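PDB 3OYO: hemopexin fold protein CP4 from Vigna unguiculata, which is of unknown function but adopts the four-bladed propeller of the hemopexin fold, a calcium ion bound at its centre. Local coordinates for residues 16-21 / 25-30; 72-75 / 80-83; 100-105 / 116-121; 137-142 / 146-151. All blocks are in the same frame, centred on the assembly; numbering follows the deposited sequence.

Contact 1 (16-21 / 25-30)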
# COMPACT_ATOMS: atom_id res chain seq x y z
N VAL A 16 -8.95 0.10 7.06
CA VAL A 16 -7.65 -0.05 6.41
C VAL A 16 -6.76 -0.99 7.19
O VAL A 16 -6.84 -1.02 8.43
CB VAL A 16 -6.96 1.34 6.16
CG1 VAL A 16 -6.76 2.10 7.47
CG2 VAL A 16 -5.63 1.20 5.36
N TYR A 17 -5.89 -1.71 6.46
CA TYR A 17 -4.89 -2.60 7.03
C TYR A 17 -3.52 -1.92 6.91
O TYR A 17 -3.10 -1.47 5.83
CB TYR A 17 -4.88 -3.93 6.29
CG TYR A 17 -6.19 -4.70 6.38
CD1 TYR A 17 -6.49 -5.52 7.48
CD2 TYR A 17 -7.16 -4.59 5.37
CE1 TYR A 17 -7.68 -6.22 7.55
CE2 TYR A 17 -8.35 -5.26 5.45
CZ TYR A 17 -8.62 -6.08 6.54
OH TYR A 17 -9.86 -6.75 6.59
N PHE A 18 -2.84 -1.80 8.05
CA PHE A 18 -1.45 -1.28 8.13
C PHE A 18 -0.59 -2.45 8.53
O PHE A 18 -0.95 -3.17 9.45
CB PHE A 18 -1.32 -0.20 9.21
CG PHE A 18 -1.89 1.17 8.80
CD1 PHE A 18 -2.11 1.49 7.46
CD2 PHE A 18 -2.16 2.12 9.77
CE1 PHE A 18 -2.60 2.74 7.10
CE2 PHE A 18 -2.65 3.39 9.41
CZ PHE A 18 -2.88 3.70 8.09
N PHE A 19 0.53 -2.63 7.83
CA PHE A 19 1.49 -3.72 8.14
C PHE A 19 2.84 -3.15 8.58
O PHE A 19 3.30 -2.11 8.07
CB PHE A 19 1.70 -4.67 6.92
CG PHE A 19 0.42 -5.32 6.44
CD1 PHE A 19 0.03 -6.56 6.93
CD2 PHE A 19 -0.43 -4.67 5.52
CE1 PHE A 19 -1.18 -7.15 6.52
CE2 PHE A 19 -1.62 -5.26 5.10
CZ PHE A 19 -1.99 -6.49 5.58
N ALA A 20 3.46 -3.82 9.55
CA ALA A 20 4.79 -3.46 10.01
C ALA A 20 5.42 -4.77 10.49
O ALA A 20 4.87 -5.47 11.37
CB ALA A 20 4.73 -2.40 11.14
N LYS A 21 6.58 -5.07 9.91
CA LYS A 21 7.28 -6.37 10.05
C LYS A 21 6.32 -7.49 9.74
O LYS A 21 5.60 -7.43 8.75
CB LYS A 21 7.77 -6.58 11.49
CG LYS A 21 8.27 -5.38 12.21
CD LYS A 21 9.71 -5.11 11.91
CE LYS A 21 10.26 -4.41 13.14
NZ LYS A 21 11.29 -3.40 12.82
N VAL A 25 -2.51 -4.29 11.91
CA VAL A 25 -3.72 -3.83 12.62
C VAL A 25 -4.72 -3.51 11.54
O VAL A 25 -4.36 -3.26 10.39
CB VAL A 25 -3.46 -2.57 13.50
CG1 VAL A 25 -2.47 -2.91 14.62
CG2 VAL A 25 -2.92 -1.39 12.68
N ARG A 26 -5.98 -3.56 11.92
CA ARG A 26 -7.05 -3.16 11.04
C ARG A 26 -7.71 -1.96 11.70
O ARG A 26 -8.14 -2.05 12.85
CB ARG A 26 -8.07 -4.30 10.86
CG ARG A 26 -9.25 -3.94 10.01
CD ARG A 26 -10.17 -5.14 9.84
NE ARG A 26 -10.56 -5.67 11.14
CZ ARG A 26 -11.80 -5.65 11.59
NH1 ARG A 26 -12.76 -5.18 10.79
NH2 ARG A 26 -12.08 -6.15 12.79
N LEU A 27 -7.81 -0.85 10.97
CA LEU A 27 -8.38 0.39 11.51
C LEU A 27 -9.64 0.85 10.81
O LEU A 27 -9.81 0.65 9.60
CB LEU A 27 -7.43 1.57 11.47
CG LEU A 27 -5.98 1.65 11.91
CD1 LEU A 27 -5.65 3.11 12.00
CD2 LEU A 27 -5.73 0.93 13.26
N HIS A 28 -10.50 1.51 11.58
CA HIS A 28 -11.60 2.24 11.02
C HIS A 28 -11.14 3.69 11.07
O HIS A 28 -10.65 4.18 12.10
CB HIS A 28 -12.89 2.04 11.83
CG HIS A 28 -13.97 2.99 11.43
ND1 HIS A 28 -14.76 2.78 10.32
CD2 HIS A 28 -14.36 4.17 11.96
CE1 HIS A 28 -15.59 3.80 10.18
NE2 HIS A 28 -15.37 4.65 11.16
N TYR A 29 -11.25 4.40 9.96
CA TYR A 29 -10.76 5.77 9.93
C TYR A 29 -11.86 6.72 9.44
O TYR A 29 -12.85 6.30 8.83
CB TYR A 29 -9.47 5.84 9.10
CG TYR A 29 -9.65 5.54 7.61
CD1 TYR A 29 -9.96 4.24 7.17
CD2 TYR A 29 -9.53 6.57 6.66
CE1 TYR A 29 -10.15 3.97 5.81
CE2 TYR A 29 -9.70 6.30 5.30
CZ TYR A 29 -10.03 5.02 4.89
OH TYR A 29 -10.24 4.77 3.56
N THR A 30 -11.66 8.00 9.73
CA THR A 30 -12.58 9.06 9.35
C THR A 30 -11.77 10.23 8.88
O THR A 30 -11.19 10.94 9.69
CB THR A 30 -13.51 9.51 10.51
OG1 THR A 30 -14.22 8.37 11.01
CG2 THR A 30 -14.55 10.56 9.95

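Contact 2 (72-75 / 80-83)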
# COMPACT_ATOMS: atom_id res chain seq x y z
N GLU A 72 -10.32 -8.65 -2.73
CA GLU A 72 -9.08 -9.13 -3.31
C GLU A 72 -8.00 -8.06 -3.23
O GLU A 72 -8.30 -6.86 -3.27
CB GLU A 72 -9.32 -9.57 -4.76
CG GLU A 72 -10.18 -10.82 -4.90
CD GLU A 72 -10.58 -11.11 -6.34
OE1 GLU A 72 -10.09 -10.43 -7.26
OE2 GLU A 72 -11.39 -12.01 -6.57
N ALA A 73 -6.76 -8.48 -3.10
CA ALA A 73 -5.64 -7.56 -2.95
C ALA A 73 -4.34 -8.25 -3.39
O ALA A 73 -4.27 -9.46 -3.33
CB ALA A 73 -5.54 -7.09 -1.47
N TYR A 74 -3.37 -7.47 -3.85
CA TYR A 74 -2.05 -7.98 -4.18
C TYR A 74 -1.15 -7.68 -2.95
O TYR A 74 -1.25 -6.61 -2.38
CB TYR A 74 -1.48 -7.29 -5.47
CG TYR A 74 -1.74 -8.09 -6.71
CD1 TYR A 74 -1.01 -9.26 -6.96
CD2 TYR A 74 -2.74 -7.71 -7.62
CE1 TYR A 74 -1.29 -10.03 -8.08
CE2 TYR A 74 -3.02 -8.49 -8.73
CZ TYR A 74 -2.29 -9.65 -8.93
OH TYR A 74 -2.52 -10.46 -10.03
N VAL A 75 -0.33 -8.64 -2.53
CA VAL A 75 0.59 -8.42 -1.42
C VAL A 75 2.00 -8.78 -1.86
O VAL A 75 2.23 -9.63 -2.74
CB VAL A 75 0.16 -9.20 -0.11
CG1 VAL A 75 -1.18 -8.73 0.39
CG2 VAL A 75 0.08 -10.70 -0.41
N HIS A 80 8.77 -11.30 -3.85
CA HIS A 80 7.65 -12.24 -3.90
C HIS A 80 6.30 -11.56 -3.84
O HIS A 80 6.13 -10.54 -3.15
CB HIS A 80 7.77 -13.32 -2.80
CG HIS A 80 8.75 -14.38 -3.17
ND1 HIS A 80 10.06 -14.37 -2.73
CD2 HIS A 80 8.66 -15.42 -4.03
CE1 HIS A 80 10.72 -15.36 -3.30
NE2 HIS A 80 9.89 -16.02 -4.08
N SER A 81 5.34 -12.17 -4.54
CA SER A 81 3.96 -11.65 -4.67
C SER A 81 2.86 -12.73 -4.53
O SER A 81 3.07 -13.94 -4.77
CB SER A 81 3.81 -10.88 -6.01
OG SER A 81 2.54 -10.22 -6.09
N ALA A 82 1.68 -12.31 -4.10
CA ALA A 82 0.53 -13.20 -4.10
C ALA A 82 -0.71 -12.35 -4.35
O ALA A 82 -0.77 -11.17 -3.95
CB ALA A 82 0.40 -13.99 -2.77
N TYR A 83 -1.68 -12.94 -5.06
CA TYR A 83 -2.99 -12.33 -5.20
C TYR A 83 -3.80 -13.11 -4.19
O TYR A 83 -3.71 -14.33 -4.14
CB TYR A 83 -3.52 -12.48 -6.63
CG TYR A 83 -4.70 -11.57 -6.92
CD1 TYR A 83 -4.69 -10.24 -6.52
CD2 TYR A 83 -5.83 -12.04 -7.59
CE1 TYR A 83 -5.76 -9.40 -6.76
CE2 TYR A 83 -6.94 -11.19 -7.83
CZ TYR A 83 -6.90 -9.87 -7.40
OH TYR A 83 -7.98 -9.01 -7.62

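Contact 3 (100-105 / 116-121). With CA (calcium ion), chain C.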
# COMPACT_ATOMS: atom_id res chain seq x y z
N THR A 100 4.62 -16.46 -5.86
CA THR A 100 5.49 -16.52 -7.03
C THR A 100 6.38 -15.29 -6.86
O THR A 100 6.21 -14.53 -5.90
CB THR A 100 4.71 -16.41 -8.37
OG1 THR A 100 4.15 -15.10 -8.49
CG2 THR A 100 3.58 -17.37 -8.42
N THR A 101 7.33 -15.10 -7.75
CA THR A 101 8.22 -13.95 -7.62
C THR A 101 7.46 -12.80 -8.30
O THR A 101 6.46 -13.02 -9.02
CB THR A 101 9.57 -14.14 -8.35
OG1 THR A 101 9.31 -14.29 -9.75
CG2 THR A 101 10.39 -15.38 -7.82
N ILE A 102 7.93 -11.59 -8.07
CA ILE A 102 7.35 -10.41 -8.71
C ILE A 102 7.32 -10.49 -10.25
O ILE A 102 6.28 -10.26 -10.86
CB ILE A 102 8.03 -9.10 -8.23
CG1 ILE A 102 7.53 -8.77 -6.81
CG2 ILE A 102 7.71 -8.00 -9.15
CD1 ILE A 102 8.21 -7.55 -6.15
N ALA A 103 8.46 -10.86 -10.85
CA ALA A 103 8.56 -10.97 -12.32
C ALA A 103 7.66 -12.05 -12.88
O ALA A 103 7.21 -11.96 -14.02
CB ALA A 103 10.02 -11.22 -12.72
N GLU A 104 7.41 -13.10 -12.10
CA GLU A 104 6.47 -14.15 -12.56
C GLU A 104 5.05 -13.71 -12.44
O GLU A 104 4.23 -14.07 -13.28
CB GLU A 104 6.66 -15.44 -11.77
CG GLU A 104 7.90 -16.17 -12.16
CD GLU A 104 8.26 -17.27 -11.19
OE1 GLU A 104 8.64 -18.36 -11.65
OE2 GLU A 104 8.16 -17.04 -9.96
N MET A 105 4.71 -12.97 -11.38
CA MET A 105 3.36 -12.42 -11.27
C MET A 105 3.09 -11.35 -12.33
O MET A 105 1.97 -11.28 -12.88
CB MET A 105 3.13 -11.84 -9.86
CG MET A 105 1.67 -11.52 -9.58
SD MET A 105 0.71 -13.01 -9.34
CE MET A 105 1.02 -13.42 -7.64
N ASP A 116 12.92 -6.91 -8.11
CA ASP A 116 13.47 -7.38 -6.82
C ASP A 116 12.67 -7.03 -5.56
O ASP A 116 12.83 -7.69 -4.52
CB ASP A 116 14.94 -6.97 -6.66
CG ASP A 116 15.84 -7.67 -7.67
OD1 ASP A 116 15.66 -8.90 -7.92
OD2 ASP A 116 16.72 -6.98 -8.24
N SER A 117 11.80 -6.03 -5.67
CA SER A 117 10.92 -5.59 -4.60
C SER A 117 10.24 -4.28 -5.02
O SER A 117 10.70 -3.57 -5.91
CB SER A 117 11.70 -5.36 -3.28
OG SER A 117 12.49 -4.16 -3.35
N ILE A 118 9.14 -3.97 -4.35
CA ILE A 118 8.37 -2.75 -4.56
C ILE A 118 8.14 -2.07 -3.22
O ILE A 118 7.65 -2.70 -2.28
CB ILE A 118 6.98 -3.07 -5.21
CG1 ILE A 118 7.26 -3.73 -6.57
CG2 ILE A 118 6.20 -1.73 -5.40
CD1 ILE A 118 6.06 -4.10 -7.44
N ASP A 119 8.55 -0.80 -3.12
CA ASP A 119 8.39 -0.06 -1.86
C ASP A 119 6.94 0.07 -1.40
O ASP A 119 6.65 -0.21 -0.27
CB ASP A 119 8.97 1.33 -2.00
CG ASP A 119 10.48 1.30 -2.09
OD1 ASP A 119 11.08 0.26 -1.77
OD2 ASP A 119 11.05 2.29 -2.50
N SER A 120 6.04 0.54 -2.28
CA SER A 120 4.64 0.72 -1.87
C SER A 120 3.83 0.85 -3.18
O SER A 120 4.38 0.77 -4.27
CB SER A 120 4.47 1.99 -0.99
OG SER A 120 5.05 3.09 -1.67
N ALA A 121 2.52 1.01 -3.04
CA ALA A 121 1.61 1.09 -4.21
C ALA A 121 0.20 1.45 -3.71
O ALA A 121 -0.19 1.09 -2.59
CB ALA A 121 1.57 -0.30 -4.93
CA CA C . 7.15 -0.72 2.06

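Contact 4 (137-142 / 146-151)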
# COMPACT_ATOMS: atom_id res chain seq x y z
N LYS A 137 11.49 6.17 -8.33
CA LYS A 137 10.74 5.86 -9.54
C LYS A 137 9.33 5.39 -9.22
O LYS A 137 9.07 4.87 -8.14
CB LYS A 137 11.49 4.76 -10.35
CG LYS A 137 12.83 5.15 -10.94
CD LYS A 137 12.62 6.24 -11.99
CE LYS A 137 13.84 6.53 -12.92
NZ LYS A 137 15.08 6.84 -12.15
N TYR A 138 8.42 5.54 -10.18
CA TYR A 138 7.07 5.00 -10.10
C TYR A 138 6.63 4.63 -11.51
O TYR A 138 7.25 5.05 -12.50
CB TYR A 138 6.07 5.98 -9.50
CG TYR A 138 5.63 7.05 -10.45
CD1 TYR A 138 6.36 8.24 -10.57
CD2 TYR A 138 4.50 6.88 -11.21
CE1 TYR A 138 5.96 9.23 -11.46
CE2 TYR A 138 4.10 7.85 -12.11
CZ TYR A 138 4.84 9.01 -12.23
OH TYR A 138 4.42 9.94 -13.12
N VAL A 139 5.59 3.79 -11.60
CA VAL A 139 5.00 3.43 -12.85
C VAL A 139 3.55 2.97 -12.55
O VAL A 139 3.29 2.41 -11.48
CB VAL A 139 5.78 2.25 -13.52
CG1 VAL A 139 5.43 0.92 -12.84
CG2 VAL A 139 5.53 2.19 -14.99
N ARG A 140 2.64 3.20 -13.51
CA ARG A 140 1.29 2.71 -13.38
C ARG A 140 1.18 1.38 -14.08
O ARG A 140 1.83 1.15 -15.09
CB ARG A 140 0.28 3.70 -13.95
CG ARG A 140 0.28 5.02 -13.25
CD ARG A 140 0.22 6.16 -14.24
NE ARG A 140 -0.95 6.08 -15.10
CZ ARG A 140 -1.05 6.59 -16.34
NH1 ARG A 140 -0.07 7.24 -16.92
NH2 ARG A 140 -2.17 6.42 -17.00
N ILE A 141 0.39 0.48 -13.51
CA ILE A 141 0.10 -0.82 -14.09
C ILE A 141 -1.40 -1.08 -14.01
O ILE A 141 -2.02 -0.66 -13.05
CB ILE A 141 0.92 -1.97 -13.38
CG1 ILE A 141 0.74 -3.28 -14.15
CG2 ILE A 141 0.59 -2.13 -11.89
CD1 ILE A 141 1.68 -4.39 -13.66
N ALA A 142 -1.99 -1.75 -15.01
CA ALA A 142 -3.38 -2.21 -14.96
C ALA A 142 -3.34 -3.63 -14.47
O ALA A 142 -2.75 -4.49 -15.13
CB ALA A 142 -4.06 -2.13 -16.37
N LYS A 146 -2.41 -6.61 -16.71
CA LYS A 146 -1.06 -6.76 -16.16
C LYS A 146 -0.05 -6.01 -17.02
O LYS A 146 1.13 -6.35 -17.02
CB LYS A 146 -0.67 -8.25 -16.00
CG LYS A 146 -1.32 -8.96 -14.82
CD LYS A 146 -0.70 -10.33 -14.65
CE LYS A 146 -1.32 -11.06 -13.50
NZ LYS A 146 -0.64 -12.35 -13.41
N GLN A 147 -0.55 -5.01 -17.76
CA GLN A 147 0.28 -4.20 -18.64
C GLN A 147 0.59 -2.85 -18.02
O GLN A 147 -0.17 -2.32 -17.23
CB GLN A 147 -0.38 -4.05 -20.02
CG GLN A 147 -0.62 -5.41 -20.74
CD GLN A 147 0.66 -6.32 -20.82
OE1 GLN A 147 1.68 -5.96 -21.45
NE2 GLN A 147 0.58 -7.52 -20.18
N LEU A 148 1.76 -2.31 -18.34
CA LEU A 148 2.16 -1.01 -17.83
C LEU A 148 1.40 0.09 -18.57
O LEU A 148 1.01 -0.08 -19.73
CB LEU A 148 3.66 -0.81 -17.98
CG LEU A 148 4.59 -1.74 -17.17
CD1 LEU A 148 6.04 -1.41 -17.53
CD2 LEU A 148 4.40 -1.68 -15.64
N VAL A 149 1.19 1.20 -17.89
CA VAL A 149 0.53 2.37 -18.48
C VAL A 149 1.52 3.53 -18.31
O VAL A 149 1.77 3.96 -17.19
CB VAL A 149 -0.82 2.76 -17.75
CG1 VAL A 149 -1.43 4.02 -18.41
CG2 VAL A 149 -1.80 1.61 -17.79
N GLY A 150 2.03 4.04 -19.42
CA GLY A 150 3.02 5.11 -19.40
C GLY A 150 4.43 4.58 -19.12
O GLY A 150 4.67 3.37 -18.97
N ASN A 151 5.38 5.51 -19.05
CA ASN A 151 6.75 5.15 -18.75
C ASN A 151 7.06 5.20 -17.26
O ASN A 151 6.37 5.91 -16.50
CB ASN A 151 7.70 6.08 -19.50
CG ASN A 151 7.63 5.89 -21.01
OD1 ASN A 151 7.60 4.76 -21.53
ND2 ASN A 151 7.61 6.98 -21.71
O HOH W 1 3.78 5.33 -15.75

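Contact 1 (16-21 / 25-30)
The beta hairpin of strands 15-20 and 23-28, the two inner strands of a four-stranded antiparallel propeller blade, sets Y17 beside R26 and V16 beside L27. V16 and L27 are a hydrogen-bonded pair: V16 N gives to L27 O at 2.7 Å, and L27 N gives to V16 O at 2.7 Å. F18 and V25 repeat the pattern with longer links, F18 N to V25 O at 3.1 Å and V25 N to F18 O at 3.1 Å. Between them Y17 and R26 form the non-hydrogen-bonded pair, and here side chains do the work. The aliphatic stem of R26 runs alongside the tyrosine ring, both heading the same way, with R26 CD 3.6 Å from Y17 CE1. The stem lies straight because CG stands anti to the backbone N (chi1 177°) and chi2 is extended too; the chain bends only at chi3, where NE turns to T40 and NH1 to E15. With an alanine at Y17, the stem of R26 would probably lose its flat neighbour and the guanidinium could drift from these partners. On the face of V16, F18, V25 and L27 the touching groups are apolar. V16 CG1 lies above the F18 ring near its rim and 3.9 Å from Y29 CD1, while L27 CD1 meets F18 CE2 at 4.0 Å. Strand 6-9 flanks Y17 through backbone bonds with F8, and strand 37-44 flanks R26 through L39 and T40; W216 meets the F18 ring edge-to-face, and H178 bonds Y29 OH.

Contact 2 (72-75 / 80-83)
Y83 lies across the side chains of Y74 and E72, and nearly every atom of it has a partner on the facing strand. Its CB touches the Y74 ring at CE1, 3.6 Å away. With chi1 at -165° the ring carbon CG lies opposite the backbone N, which sends the ring onward along its own strand, over Y74 and toward E72. CG itself comes over Y74 CZ. Next, Y83 CD1 sits 3.2 Å above the plane of the Y74 ring, over its centre, and the same atom comes 3.3 Å from A73 O. The two rings make an offset stack, with the Y74 and Y83 centroids 4.3 Å apart and the planes inclined by 30°. CE1 hangs just past the rim of the Y74 ring, beside CD2 and CE2. On the far side of the ring Y83 CE2 has left the tyrosine and lies 3.3 Å from E72 OE1, which CZ borders as well. The tip follows: Y83 OH gives a hydrogen bond of 2.6 Å to E72 OE1, met on the anti side and a little out of the carboxylate plane, which stands at 79° to the ring. Beyond the stack the backbone pairs V75 with A82, V75 N to A82 O at 2.9 Å and A82 N to V75 O at 3.1 Å, and S81 OG adds a weak bond to V75 O. T68 OG1 is a second partner of Y83 OH, so stack and bonds together fix the ring's tilt and its end. A short phenol-to-carboxylate bond of this kind would probably help to disperse the negative charge of E72 and favour its ionised form.

Contact 3 (100-105 / 116-121)
One methyl group makes the whole contact: I102 CD1 reaches S117 CA at 3.7 Å and I118 CG1 at 4.0 Å, and apart from that the two segments stay separate. I102 can reach so far because its side chain is stretched, with CD1 extended beyond CG1 (chi2 176°). It stands on the first turn of helix 102-105, whose start is held by a capping box. E104 N gives to T101 OG1 at 3.2 Å, and in return T101 N gives to E104 OE2 at 3.1 Å, on the anti lone pair. T101 OG1 donates to the same oxygen from above the carboxylate plane, 3.0 Å from E104 OE2, so two bonds grip that atom and hold the glutamate back over the helix end. This helix closes one propeller blade, and 116-121 leads into the next, the blade-to-blade passage of the four-bladed hemopexin propeller. At the inner end of that segment D119 offers its carbonyl rather than its carboxylate to the metal: D119 O lies 2.4 Å from the calcium ion, which also takes the backbone oxygens of N5, D63 and D172. D119 and S120 together lie opposite the single residue F133, a classic beta bulge, with D119 OD2 accepting from G135 N and S120 OG bonded to I171 O. F76 packs against both I102 and I118.

Contact 4 (137-142 / 146-151)
The guanidinium of R140 has V149 O over one face, 3.6 Å above the plane and offset toward the rim. V149 CG1 also lies over a face, but modelled too close for its position to be trusted. NH2 forms a salt bridge with E129 on the adjoining strand 129-134, reached through bends at chi2 and chi3 (58°). Were R140 an alanine, E129 would probably lose this salt-bridge partner and a gap would open over V149 O. Nearby a water accepts from R140 N at 3.3 Å and donates to V149 O at 2.8 Å and to N151 O at 2.8 Å, bridging the strands where they part. Apolar groups meet on the other side: the L148 and V139 side chains cross at about a right angle, L148 CD2 4.0 Å from V139 CG1. Backbone bonds join V149 N to R140 O at 2.9 Å and A142 N to Q147 O at 2.9 Å. At the turn K146 N gives to A142 O at 2.7 Å, a bent bond. K146 (phi 74°) and Q147 share A142 as partner, a G1 beta bulge closing the hairpin between strand 137-142 and the outermost strand of a hemopexin blade.

From the N terminus the four contacts follow in series, and none nests in or crosses another. Contact 1 closes the tight hairpin of one blade and contact 2 that of the next, their centres about 17 Å apart. Contact 3 spans a longer loop, from the helix ending the blade of contact 2 to the first strand of the following blade, whose outer hairpin contact 4 then closes. S81 N probably bonds to T100 O, joining contacts 2 and 3 within one sheet. K146 ties contact 4 back: its NZ probably bonds to M105 O of contact 3, and its CE packs on Y74 OH of contact 2. Contact 1 touches none of the others.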